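Local coordinates for protein thioredoxin (Thermosipho africanus, PDB 6MOS) that probably acts as a thiol-disulfide oxidoreductase, exchanging disulfides with partner proteins through a cysteine pair at the start of a helix, at residues L45-T50 with F98-V103; K53-D58 with E102-I107; K74-F77 with V82-L85. One frame throughout, in Å; residues are numbered along the deposited sequence.

Contacts 1 and 2 are successive parts of one interface between helices 39-55 and 100-115, with centres about 8 Å apart and Glu-102 and Val-103 common to both. Contact 3 is on the other face of the sheet, about 14 Å from contact 1 and 15 Å from contact 2, centre to centre. Strand 81-86 joins the two sides: Ile-84 CD1 meets Ile-107 CG1 at 3.6 Å, and Val-82 CG1 meets Val-103 CG1 at 4.1 Å. The disulfide pair Cys-38 and Cys-41 sits at the start of helix 39-55, Cys-38 just ahead of it. A tris(hydroxyethyl)aminomethane bound by Ile-59, Glu-60 and Val-61 is about 9 Å from the side chain of Ile-57 in contact 2.

Contact 1. Residues L45-T50 with F98-V103; sequences LPKIQT and FSISEV
Ile-48 reaches from helix 39-55 to two residues of helix 100-115 with a single methyl, CD1. That carbon lies 3.8 Å from Val-103 CG1 and 4.1 Å from Ile-100 CD1. The two meetings differ in attitude. Ile-48 runs at about a right angle to Val-103, so its terminal methyl is laid against one branch of the valine, whereas Ile-48 and Ile-100 cross obliquely and touch methyl to methyl. Two torsions of Ile-48 bring this about: chi1 (-169°) sends CG1 alongside the neighbouring helix, and chi2 (69°) then turns CD1 across to its two partners, while CG2 stays back between N and the carbonyl carbon. Isoleucine suits this place because its CD1 methyl reaches both partners across the helix interface; Val-103, itself buried, meets it with a short branch, CG1.

Lys-47 adds an outer border. Its CB comes within 4.2 Å of Ile-100 CG1, but the rest of the chain turns off, keeping the ammonium group out of the apolar seam while the near end of the side chain lends it carbon. The loop entering helix 100-115 is secured by polar groups of its own. Glu-102 OE2 receives the N-H of Ser-99 at 3.1 Å, met from above the carboxylate plane, and the hydroxyl oxygens Ser-99 OG and Ser-101 OG are hydrogen-bonded at 2.8 Å. No hydrogen bond joins the two segments, so apolar packing alone connects them here.

Beneath the seam, Ile-48 rests on Ile-30 and Tyr-32 of strand 29-34, and Val-103 on Val-82 and Ile-84 of strand 81-86 and Phe-94 of strand 89-95, while Ile-100 also touches Met-44 and Ile-51 of helix 39-55.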
ATOM      1  N   LEU A  45       0.809  -9.810  -0.487  1.00 25.69           N
ATOM      2  CA  LEU A  45       1.246  -9.367   0.836  1.00 27.73           C
ATOM      3  C   LEU A  45       2.733  -9.597   1.090  1.00 30.90           C
ATOM      4  O   LEU A  45       3.407  -8.659   1.541  1.00 34.17           O
ATOM      5  CB  LEU A  45       0.386 -10.046   1.904  1.00 24.75           C
ATOM      6  CG  LEU A  45       0.796  -9.707   3.340  1.00 29.10           C
ATOM      7  CD1 LEU A  45       0.704  -8.213   3.548  1.00 29.82           C
ATOM      8  CD2 LEU A  45      -0.082 -10.451   4.315  1.00 34.98           C
ATOM      9  N   PRO A  46       3.301 -10.784   0.850  1.00 31.60           N
ATOM     10  CA  PRO A  46       4.745 -10.926   1.096  1.00 34.68           C
ATOM     11  C   PRO A  46       5.594 -10.071   0.174  1.00 33.79           C
ATOM     12  O   PRO A  46       6.665  -9.606   0.586  1.00 37.29           O
ATOM     13  CB  PRO A  46       4.993 -12.426   0.886  1.00 38.66           C
ATOM     14  CG  PRO A  46       3.878 -12.883   0.046  1.00 32.00           C
ATOM     15  CD  PRO A  46       2.697 -12.063   0.433  1.00 31.50           C
ATOM     16  N   LYS A  47       5.143  -9.832  -1.057  1.00 33.23           N
ATOM     17  CA  LYS A  47       5.876  -8.942  -1.945  1.00 28.63           C
ATOM     18  C   LYS A  47       5.889  -7.526  -1.393  1.00 31.77           C
ATOM     19  O   LYS A  47       6.944  -6.885  -1.326  1.00 32.45           O
ATOM     20  CB  LYS A  47       5.256  -8.955  -3.340  1.00 29.76           C
ATOM     21  CG  LYS A  47       5.043 -10.334  -3.955  1.00 34.32           C
ATOM     22  CD  LYS A  47       4.390 -10.192  -5.328  1.00 39.51           C
ATOM     23  CE  LYS A  47       4.060 -11.538  -5.973  1.00 39.78           C
ATOM     24  NZ  LYS A  47       5.279 -12.224  -6.482  1.00 54.28           N
ATOM     25  N   ILE A  48       4.718  -7.014  -1.005  1.00 30.46           N
ATOM     26  CA  ILE A  48       4.659  -5.631  -0.546  1.00 33.59           C
ATOM     27  C   ILE A  48       5.438  -5.479   0.752  1.00 35.15           C
ATOM     28  O   ILE A  48       6.082  -4.450   0.978  1.00 30.39           O
ATOM     29  CB  ILE A  48       3.196  -5.155  -0.422  1.00 28.41           C
ATOM     30  CG1 ILE A  48       3.137  -3.638  -0.215  1.00 30.30           C
ATOM     31  CG2 ILE A  48       2.451  -5.858   0.700  1.00 31.97           C
ATOM     32  CD1 ILE A  48       3.552  -2.844  -1.449  1.00 37.86           C
ATOM     33  N   GLN A  49       5.435  -6.509   1.598  1.00 32.60           N
ATOM     34  CA  GLN A  49       6.231  -6.462   2.822  1.00 35.52           C
ATOM     35  C   GLN A  49       7.719  -6.419   2.509  1.00 37.84           C
ATOM     36  O   GLN A  49       8.476  -5.679   3.151  1.00 42.12           O
ATOM     37  CB  GLN A  49       5.903  -7.667   3.694  1.00 37.59           C
ATOM     38  CG  GLN A  49       4.534  -7.590   4.308  1.00 40.25           C
ATOM     39  CD  GLN A  49       4.307  -8.662   5.346  1.00 51.92           C
ATOM     40  OE1 GLN A  49       3.724  -8.402   6.398  1.00 53.53           O
ATOM     41  NE2 GLN A  49       4.766  -9.880   5.056  1.00 50.88           N
ATOM     42  N   THR A  50       8.154  -7.205   1.528  1.00 35.11           N
ATOM     43  CA  THR A  50       9.558  -7.198   1.149  1.00 37.34           C
ATOM     44  C   THR A  50       9.954  -5.852   0.560  1.00 39.47           C
ATOM     45  O   THR A  50      11.013  -5.313   0.897  1.00 40.13           O
ATOM     46  CB  THR A  50       9.820  -8.337   0.167  1.00 45.73           C
ATOM     47  OG1 THR A  50       9.809  -9.582   0.879  1.00 53.89           O
ATOM     48  CG2 THR A  50      11.159  -8.152  -0.538  1.00 47.40           C
ATOM     49  N   PHE A  98      -3.777  -2.770 -10.890  1.00 36.59           N
ATOM     50  CA  PHE A  98      -2.384  -2.367 -10.766  1.00 31.13           C
ATOM     51  C   PHE A  98      -1.537  -3.606 -10.521  1.00 32.85           C
ATOM     52  O   PHE A  98      -2.022  -4.613  -9.992  1.00 28.74           O
ATOM     53  CB  PHE A  98      -2.192  -1.357  -9.631  1.00 29.05           C
ATOM     54  CG  PHE A  98      -2.399  -1.935  -8.265  1.00 28.47           C
ATOM     55  CD1 PHE A  98      -3.676  -2.041  -7.721  1.00 24.94           C
ATOM     56  CD2 PHE A  98      -1.315  -2.351  -7.505  1.00 25.80           C
ATOM     57  CE1 PHE A  98      -3.858  -2.559  -6.455  1.00 28.26           C
ATOM     58  CE2 PHE A  98      -1.499  -2.883  -6.233  1.00 21.43           C
ATOM     59  CZ  PHE A  98      -2.770  -2.981  -5.710  1.00 24.83           C
ATOM     60  N   SER A  99      -0.272  -3.526 -10.925  1.00 29.26           N
ATOM     61  CA  SER A  99       0.706  -4.570 -10.676  1.00 25.35           C
ATOM     62  C   SER A  99       1.653  -4.131  -9.573  1.00 26.47           C
ATOM     63  O   SER A  99       1.795  -2.938  -9.289  1.00 31.09           O
ATOM     64  CB  SER A  99       1.512  -4.890 -11.939  1.00 29.26           C
ATOM     65  OG  SER A  99       2.284  -3.764 -12.325  1.00 36.73           O
ATOM     66  N   ILE A 100       2.332  -5.107  -8.967  1.00 22.34           N
ATOM     67  CA  ILE A 100       3.251  -4.765  -7.885  1.00 23.26           C
ATOM     68  C   ILE A 100       4.431  -3.958  -8.411  1.00 29.29           C
ATOM     69  O   ILE A 100       5.018  -3.172  -7.664  1.00 32.73           O
ATOM     70  CB  ILE A 100       3.695  -6.039  -7.141  1.00 28.62           C
ATOM     71  CG1 ILE A 100       4.285  -5.694  -5.783  1.00 34.80           C
ATOM     72  CG2 ILE A 100       4.704  -6.832  -7.946  1.00 29.01           C
ATOM     73  CD1 ILE A 100       3.243  -5.248  -4.778  1.00 44.63           C
ATOM     74  N   SER A 101       4.760  -4.084  -9.704  1.00 33.75           N
ATOM     75  CA  SER A 101       5.857  -3.292 -10.258  1.00 32.57           C
ATOM     76  C   SER A 101       5.540  -1.797 -10.266  1.00 32.97           C
ATOM     77  O   SER A 101       6.448  -0.974 -10.083  1.00 33.33           O
ATOM     78  CB  SER A 101       6.192  -3.772 -11.670  1.00 36.32           C
ATOM     79  OG  SER A 101       5.062  -3.684 -12.511  1.00 39.34           O
ATOM     80  N   GLU A 102       4.270  -1.427 -10.471  0.79 26.21           N
ATOM     81  CA  GLU A 102       3.887  -0.016 -10.415  0.79 28.60           C
ATOM     82  C   GLU A 102       4.167   0.573  -9.044  0.79 27.85           C
ATOM     83  O   GLU A 102       4.594   1.727  -8.936  0.79 22.55           O
ATOM     84  CB  GLU A 102       2.409   0.166 -10.743  0.79 27.57           C
ATOM     85  CG  GLU A 102       1.960  -0.414 -12.062  0.79 30.15           C
ATOM     86  CD  GLU A 102       0.474  -0.240 -12.257  0.79 41.01           C
ATOM     87  OE1 GLU A 102      -0.068   0.791 -11.803  0.79 49.54           O
ATOM     88  OE2 GLU A 102      -0.160  -1.139 -12.841  0.79 41.76           O
ATOM     89  N   VAL A 103       3.917  -0.199  -7.982  1.00 29.18           N
ATOM     90  CA  VAL A 103       4.175   0.281  -6.628  1.00 24.38           C
ATOM     91  C   VAL A 103       5.662   0.539  -6.427  1.00 26.07           C
ATOM     92  O   VAL A 103       6.064   1.589  -5.914  1.00 27.67           O
ATOM     93  CB  VAL A 103       3.638  -0.722  -5.592  1.00 29.16           C
ATOM     94  CG1 VAL A 103       3.914  -0.219  -4.171  1.00 24.27           C
ATOM     95  CG2 VAL A 103       2.148  -0.938  -5.815  1.00 28.54           C
TER

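Contact 2. Residues K53-D58 with E102-I107; sequences KNFDID and EVINTI
Glu-102 O, in the turn of helix 100-115 before Ile-107, the residue that Phe-55 packs on, is gripped twice by Thr-106. The backbone N-H of Thr-106 donates at 3.0 Å from N to Glu-102 O, and the hydroxyl OG1 reaches the same oxygen at 3.1 Å from the other face of the carbonyl plane. Threonine suits a buried helix position because it can return its hydroxyl to its own helix in this way.

Across the contact, the Phe-55 ring presents a face to Ile-107. The methyl CG2 stands almost over the ring centre, 3.9 Å from the centroid and 9° off the normal, a CH-pi contact centred on the face. At the ring's edge, near its plane, Ile-104 CG2 lies 4.3 Å from CZ, so residues one turn apart on helix 100-115 meet the aromatic group from different directions. The methyl of Ile-107 is presented by its first torsion (chi1 -63°), which sets CG2 opposite the backbone N. Ile-57 closes in on this same methyl: its CD1 is 3.8 Å from Ile-107 CG2, the two side chains passing in opposite directions.

With Phe-55 cut back to an alanine, Ile-107 CG2 would probably lose the ring it stands over, and Ile-104 CG2 the edge it meets. The ring also touches Glu-108 and Leu-111, carrying the packing further along helix 100-115. Between Phe-55 and Ile-57 the chain turns through a Schellman motif, with Asp-56 at positive phi (53°), which lets helix 39-55 stop and both apolar residues face the same helix. From there the chain enters strand 58-63, parallel to strand 29-34, completing the beta-alpha-beta crossover of the thioredoxin fold.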
ATOM      1  N   LYS A  53      10.486  -3.507   3.470  0.86 38.55           N
ATOM      2  CA  LYS A  53      11.770  -3.803   4.096  0.86 37.84           C
ATOM      3  C   LYS A  53      12.925  -3.358   3.208  0.86 38.55           C
ATOM      4  O   LYS A  53      13.942  -2.854   3.700  0.86 47.81           O
ATOM      5  CB  LYS A  53      11.860  -5.300   4.396  0.86 40.19           C
ATOM      6  CG  LYS A  53      13.162  -5.739   5.043  0.86 47.91           C
ATOM      7  CD  LYS A  53      13.719  -6.998   4.383  0.86 48.67           C
ATOM      8  CE  LYS A  53      14.839  -7.633   5.215  0.86 64.89           C
ATOM      9  NZ  LYS A  53      15.817  -6.650   5.785  0.86 58.75           N
ATOM     10  N   ASN A  54      12.779  -3.523   1.891  0.97 46.04           N
ATOM     11  CA  ASN A  54      13.841  -3.170   0.956  0.97 42.27           C
ATOM     12  C   ASN A  54      14.120  -1.674   0.940  0.97 47.74           C
ATOM     13  O   ASN A  54      15.259  -1.261   0.693  0.97 45.39           O
ATOM     14  CB  ASN A  54      13.468  -3.639  -0.443  0.97 46.39           C
ATOM     15  CG  ASN A  54      14.642  -4.194  -1.194  0.97 59.55           C
ATOM     16  OD1 ASN A  54      14.978  -5.373  -1.059  0.97 63.31           O
ATOM     17  ND2 ASN A  54      15.285  -3.348  -1.994  0.97 60.23           N
ATOM     18  N   PHE A  55      13.102  -0.848   1.185  1.00 42.77           N
ATOM     19  CA  PHE A  55      13.252   0.601   1.196  1.00 36.67           C
ATOM     20  C   PHE A  55      13.232   1.186   2.601  1.00 41.45           C
ATOM     21  O   PHE A  55      13.240   2.414   2.744  1.00 40.79           O
ATOM     22  CB  PHE A  55      12.155   1.262   0.355  1.00 40.51           C
ATOM     23  CG  PHE A  55      12.261   0.992  -1.115  1.00 37.94           C
ATOM     24  CD1 PHE A  55      13.097   1.753  -1.913  1.00 38.78           C
ATOM     25  CD2 PHE A  55      11.508  -0.010  -1.709  1.00 42.56           C
ATOM     26  CE1 PHE A  55      13.188   1.514  -3.269  1.00 37.88           C
ATOM     27  CE2 PHE A  55      11.593  -0.259  -3.070  1.00 41.95           C
ATOM     28  CZ  PHE A  55      12.435   0.505  -3.852  1.00 48.56           C
ATOM     29  N   ASP A  56      13.201   0.343   3.634  0.65 28.26           N
ATOM     30  CA  ASP A  56      13.121   0.795   5.020  0.65 34.01           C
ATOM     31  C   ASP A  56      11.951   1.752   5.221  0.65 36.75           C
ATOM     32  O   ASP A  56      12.088   2.822   5.814  0.65 34.49           O
ATOM     33  CB  ASP A  56      14.433   1.439   5.460  0.65 41.16           C
ATOM     34  CG  ASP A  56      15.593   0.486   5.379  0.65 42.10           C
ATOM     35  OD1 ASP A  56      15.685  -0.392   6.262  0.65 52.28           O
ATOM     36  OD2 ASP A  56      16.407   0.610   4.438  0.65 42.71           O
ATOM     37  N   ILE A  57      10.786   1.367   4.701  0.87 28.49           N
ATOM     38  CA  ILE A  57       9.562   2.147   4.848  0.87 33.26           C
ATOM     39  C   ILE A  57       8.612   1.375   5.753  0.87 32.10           C
ATOM     40  O   ILE A  57       8.441   0.161   5.584  0.87 32.26           O
ATOM     41  CB  ILE A  57       8.918   2.436   3.481  0.87 35.64           C
ATOM     42  CG1 ILE A  57       9.787   3.403   2.672  0.87 35.15           C
ATOM     43  CG2 ILE A  57       7.502   2.993   3.647  0.87 36.07           C
ATOM     44  CD1 ILE A  57       9.263   3.627   1.259  0.87 30.60           C
ATOM     45  N   ASP A  58       8.015   2.071   6.727  1.00 28.91           N
ATOM     46  CA  ASP A  58       6.996   1.456   7.571  1.00 28.47           C
ATOM     47  C   ASP A  58       5.846   0.966   6.708  1.00 26.54           C
ATOM     48  O   ASP A  58       5.505   1.589   5.702  1.00 34.65           O
ATOM     49  CB  ASP A  58       6.452   2.452   8.595  1.00 29.00           C
ATOM     50  CG  ASP A  58       7.424   2.746   9.709  1.00 43.53           C
ATOM     51  OD1 ASP A  58       8.405   1.987   9.875  1.00 43.44           O
ATOM     52  OD2 ASP A  58       7.189   3.738  10.422  1.00 43.91           O
ATOM     53  N   GLU A 102       4.270  -1.427 -10.471  0.79 26.21           N
ATOM     54  CA  GLU A 102       3.887  -0.016 -10.415  0.79 28.60           C
ATOM     55  C   GLU A 102       4.167   0.573  -9.044  0.79 27.85           C
ATOM     56  O   GLU A 102       4.594   1.727  -8.936  0.79 22.55           O
ATOM     57  CB  GLU A 102       2.409   0.166 -10.743  0.79 27.57           C
ATOM     58  CG  GLU A 102       1.960  -0.414 -12.062  0.79 30.15           C
ATOM     59  CD  GLU A 102       0.474  -0.240 -12.257  0.79 41.01           C
ATOM     60  OE1 GLU A 102      -0.068   0.791 -11.803  0.79 49.54           O
ATOM     61  OE2 GLU A 102      -0.160  -1.139 -12.841  0.79 41.76           O
ATOM     62  N   VAL A 103       3.917  -0.199  -7.982  1.00 29.18           N
ATOM     63  CA  VAL A 103       4.175   0.281  -6.628  1.00 24.38           C
ATOM     64  C   VAL A 103       5.662   0.539  -6.427  1.00 26.07           C
ATOM     65  O   VAL A 103       6.064   1.589  -5.914  1.00 27.67           O
ATOM     66  CB  VAL A 103       3.638  -0.722  -5.592  1.00 29.16           C
ATOM     67  CG1 VAL A 103       3.914  -0.219  -4.171  1.00 24.27           C
ATOM     68  CG2 VAL A 103       2.148  -0.938  -5.815  1.00 28.54           C
ATOM     69  N   ILE A 104       6.501  -0.418  -6.826  1.00 29.72           N
ATOM     70  CA  ILE A 104       7.943  -0.225  -6.696  1.00 30.07           C
ATOM     71  C   ILE A 104       8.385   0.993  -7.489  1.00 27.84           C
ATOM     72  O   ILE A 104       9.192   1.808  -7.014  1.00 30.21           O
ATOM     73  CB  ILE A 104       8.701  -1.489  -7.137  1.00 35.15           C
ATOM     74  CG1 ILE A 104       8.381  -2.652  -6.197  1.00 32.42           C
ATOM     75  CG2 ILE A 104      10.208  -1.220  -7.150  1.00 34.97           C
ATOM     76  CD1 ILE A 104       8.848  -4.000  -6.708  1.00 35.81           C
ATOM     77  N   ASN A 105       7.860   1.142  -8.709  1.00 29.78           N
ATOM     78  CA  ASN A 105       8.272   2.252  -9.557  1.00 32.81           C
ATOM     79  C   ASN A 105       7.917   3.593  -8.927  1.00 37.53           C
ATOM     80  O   ASN A 105       8.705   4.543  -8.993  1.00 30.19           O
ATOM     81  CB  ASN A 105       7.634   2.115 -10.935  1.00 42.94           C
ATOM     82  CG  ASN A 105       8.464   2.754 -12.011  1.00 57.86           C
ATOM     83  OD1 ASN A 105       8.067   3.766 -12.595  1.00 56.87           O
ATOM     84  ND2 ASN A 105       9.636   2.179 -12.275  1.00 58.76           N
ATOM     85  N   THR A 106       6.738   3.689  -8.303  1.00 28.17           N
ATOM     86  CA  THR A 106       6.340   4.944  -7.672  1.00 29.47           C
ATOM     87  C   THR A 106       7.223   5.252  -6.472  1.00 27.17           C
ATOM     88  O   THR A 106       7.629   6.406  -6.272  1.00 28.61           O
ATOM     89  CB  THR A 106       4.865   4.891  -7.258  1.00 31.97           C
ATOM     90  OG1 THR A 106       4.041   4.773  -8.424  1.00 35.21           O
ATOM     91  CG2 THR A 106       4.466   6.143  -6.494  1.00 32.23           C
ATOM     92  N   ILE A 107       7.535   4.232  -5.668  1.00 27.21           N
ATOM     93  CA  ILE A 107       8.403   4.441  -4.515  1.00 28.03           C
ATOM     94  C   ILE A 107       9.777   4.914  -4.970  1.00 32.95           C
ATOM     95  O   ILE A 107      10.350   5.849  -4.399  1.00 31.45           O
ATOM     96  CB  ILE A 107       8.487   3.158  -3.665  1.00 29.20           C
ATOM     97  CG1 ILE A 107       7.112   2.805  -3.110  1.00 28.44           C
ATOM     98  CG2 ILE A 107       9.485   3.319  -2.537  1.00 35.38           C
ATOM     99  CD1 ILE A 107       7.103   1.598  -2.170  1.00 33.02           C
TER

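Contact 3. Residues K74-F77 with V82-L85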
ATOM      1  N   LYS A  74     -10.981   6.515   4.812  1.00 21.45           N
ATOM      2  CA  LYS A  74     -10.109   6.747   3.661  1.00 25.60           C
ATOM      3  C   LYS A  74     -10.774   6.452   2.324  1.00 26.68           C
ATOM      4  O   LYS A  74     -10.119   6.614   1.282  1.00 28.52           O
ATOM      5  CB  LYS A  74      -8.844   5.897   3.768  1.00 29.93           C
ATOM      6  CG  LYS A  74      -7.886   6.344   4.838  1.00 31.11           C
ATOM      7  CD  LYS A  74      -7.202   7.669   4.521  1.00 31.58           C
ATOM      8  CE  LYS A  74      -6.180   7.502   3.406  1.00 37.31           C
ATOM      9  NZ  LYS A  74      -5.364   8.740   3.214  1.00 40.12           N
ATOM     10  N   LEU A  75     -12.034   6.010   2.317  1.00 24.81           N
ATOM     11  CA  LEU A  75     -12.762   5.706   1.079  1.00 26.70           C
ATOM     12  C   LEU A  75     -12.102   4.556   0.317  1.00 29.53           C
ATOM     13  O   LEU A  75     -11.980   4.575  -0.911  1.00 24.99           O
ATOM     14  CB  LEU A  75     -12.907   6.954   0.201  1.00 24.39           C
ATOM     15  CG  LEU A  75     -13.485   8.158   0.958  1.00 31.07           C
ATOM     16  CD1 LEU A  75     -13.585   9.389   0.069  1.00 31.14           C
ATOM     17  CD2 LEU A  75     -14.855   7.813   1.531  1.00 29.26           C
ATOM     18  N   VAL A  76     -11.682   3.539   1.058  1.00 26.12           N
ATOM     19  CA  VAL A  76     -11.138   2.307   0.502  1.00 21.76           C
ATOM     20  C   VAL A  76     -12.264   1.289   0.455  1.00 29.45           C
ATOM     21  O   VAL A  76     -12.843   0.955   1.497  1.00 29.22           O
ATOM     22  CB  VAL A  76      -9.974   1.778   1.350  1.00 24.36           C
ATOM     23  CG1 VAL A  76      -9.559   0.380   0.864  1.00 20.39           C
ATOM     24  CG2 VAL A  76      -8.822   2.763   1.328  1.00 21.38           C
ATOM     25  N   PHE A  77     -12.564   0.786  -0.741  0.73 25.47           N
ATOM     26  CA  PHE A  77     -13.682  -0.126  -0.938  0.73 29.72           C
ATOM     27  C   PHE A  77     -13.304  -1.448  -1.569  0.73 27.85           C
ATOM     28  O   PHE A  77     -14.052  -2.416  -1.415  0.73 49.04           O
ATOM     29  CB  PHE A  77     -14.758   0.535  -1.805  0.73 32.27           C
ATOM     30  CG  PHE A  77     -15.088   1.905  -1.365  0.73 28.88           C
ATOM     31  CD1 PHE A  77     -15.656   2.115  -0.121  0.73 36.50           C
ATOM     32  CD2 PHE A  77     -14.811   2.989  -2.170  0.73 29.95           C
ATOM     33  CE1 PHE A  77     -15.948   3.386   0.311  0.73 35.62           C
ATOM     34  CE2 PHE A  77     -15.108   4.263  -1.749  0.73 37.99           C
ATOM     35  CZ  PHE A  77     -15.673   4.464  -0.505  0.73 35.32           C
ATOM     36  N   VAL A  82      -3.375  -0.192  -2.185  1.00 22.41           N
ATOM     37  CA  VAL A  82      -2.073   0.231  -1.680  1.00 20.06           C
ATOM     38  C   VAL A  82      -2.047   1.749  -1.677  1.00 23.71           C
ATOM     39  O   VAL A  82      -2.348   2.380  -2.693  1.00 24.83           O
ATOM     40  CB  VAL A  82      -0.912  -0.334  -2.521  1.00 25.11           C
ATOM     41  CG1 VAL A  82       0.408   0.212  -2.011  1.00 24.44           C
ATOM     42  CG2 VAL A  82      -0.897  -1.846  -2.453  1.00 23.26           C
ATOM     43  N   ILE A  83      -1.701   2.343  -0.534  1.00 22.26           N
ATOM     44  CA  ILE A  83      -1.559   3.789  -0.445  1.00 19.26           C
ATOM     45  C   ILE A  83      -0.137   4.069   0.010  1.00 22.64           C
ATOM     46  O   ILE A  83       0.311   3.513   1.016  1.00 20.04           O
ATOM     47  CB  ILE A  83      -2.587   4.414   0.515  1.00 21.28           C
ATOM     48  CG1 ILE A  83      -4.018   4.100   0.058  1.00 24.93           C
ATOM     49  CG2 ILE A  83      -2.421   5.927   0.575  1.00 22.55           C
ATOM     50  CD1 ILE A  83      -5.076   4.814   0.871  1.00 24.64           C
ATOM     51  N   ILE A  84       0.592   4.874  -0.759  1.00 22.77           N
ATOM     52  CA  ILE A  84       1.913   5.345  -0.357  1.00 22.38           C
ATOM     53  C   ILE A  84       1.754   6.741   0.231  1.00 23.79           C
ATOM     54  O   ILE A  84       1.083   7.599  -0.357  1.00 24.66           O
ATOM     55  CB  ILE A  84       2.889   5.336  -1.547  1.00 31.19           C
ATOM     56  CG1 ILE A  84       2.915   3.939  -2.186  1.00 25.55           C
ATOM     57  CG2 ILE A  84       4.276   5.739  -1.086  1.00 28.98           C
ATOM     58  CD1 ILE A  84       3.718   3.859  -3.471  1.00 36.61           C
ATOM     59  N   LEU A  85       2.335   6.968   1.406  1.00 26.63           N
ATOM     60  CA  LEU A  85       2.192   8.251   2.074  1.00 26.98           C
ATOM     61  C   LEU A  85       3.550   8.778   2.502  1.00 27.35           C
ATOM     62  O   LEU A  85       4.506   8.020   2.693  1.00 26.98           O
ATOM     63  CB  LEU A  85       1.275   8.167   3.307  1.00 26.46           C
ATOM     64  CG  LEU A  85      -0.156   7.679   3.082  1.00 24.85           C
ATOM     65  CD1 LEU A  85      -0.266   6.199   3.418  1.00 29.18           C
ATOM     66  CD2 LEU A  85      -1.154   8.495   3.877  1.00 39.44           C
TER
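Lys-74 lays the carbon part of its side chain against Ile-83, CE approaching CD1 at 3.9 Å as the two side chains pass at a slant. The same isoleucine methyl is met by Val-76 CG2 at 4.3 Å, so Ile-83 CD1 receives Lys-74 and Val-76 together. Leu-85 CD2 comes near Lys-74 NZ, at 4.3 Å. Lysine suits this place because it covers apolar groups with methylenes and still delivers a charge: bends at chi2 (-70°) and chi3 (-72°) fold the chain over the strand.

In the next shell, that charge is taken up by a salt bridge from Lys-74 NZ to Glu-90 OE1 on strand 89-95. The guanidinium of Arg-93, on the same strand, holds the loop's backbone, NH2 bonding to Lys-74 O. Leu-75, at positive phi (63°), forms a Schellman motif that ends helix 69-73 and brings Lys-74 and Val-76 round to the same strand.

Val-76 and Ile-83 both touch Phe-33 of strand 29-34 and Arg-93 of strand 89-95, so the loop lies over strand 81-86 and reaches both strands flanking it; Val-82 and Ile-84 pack on the other face, against helix 100-115.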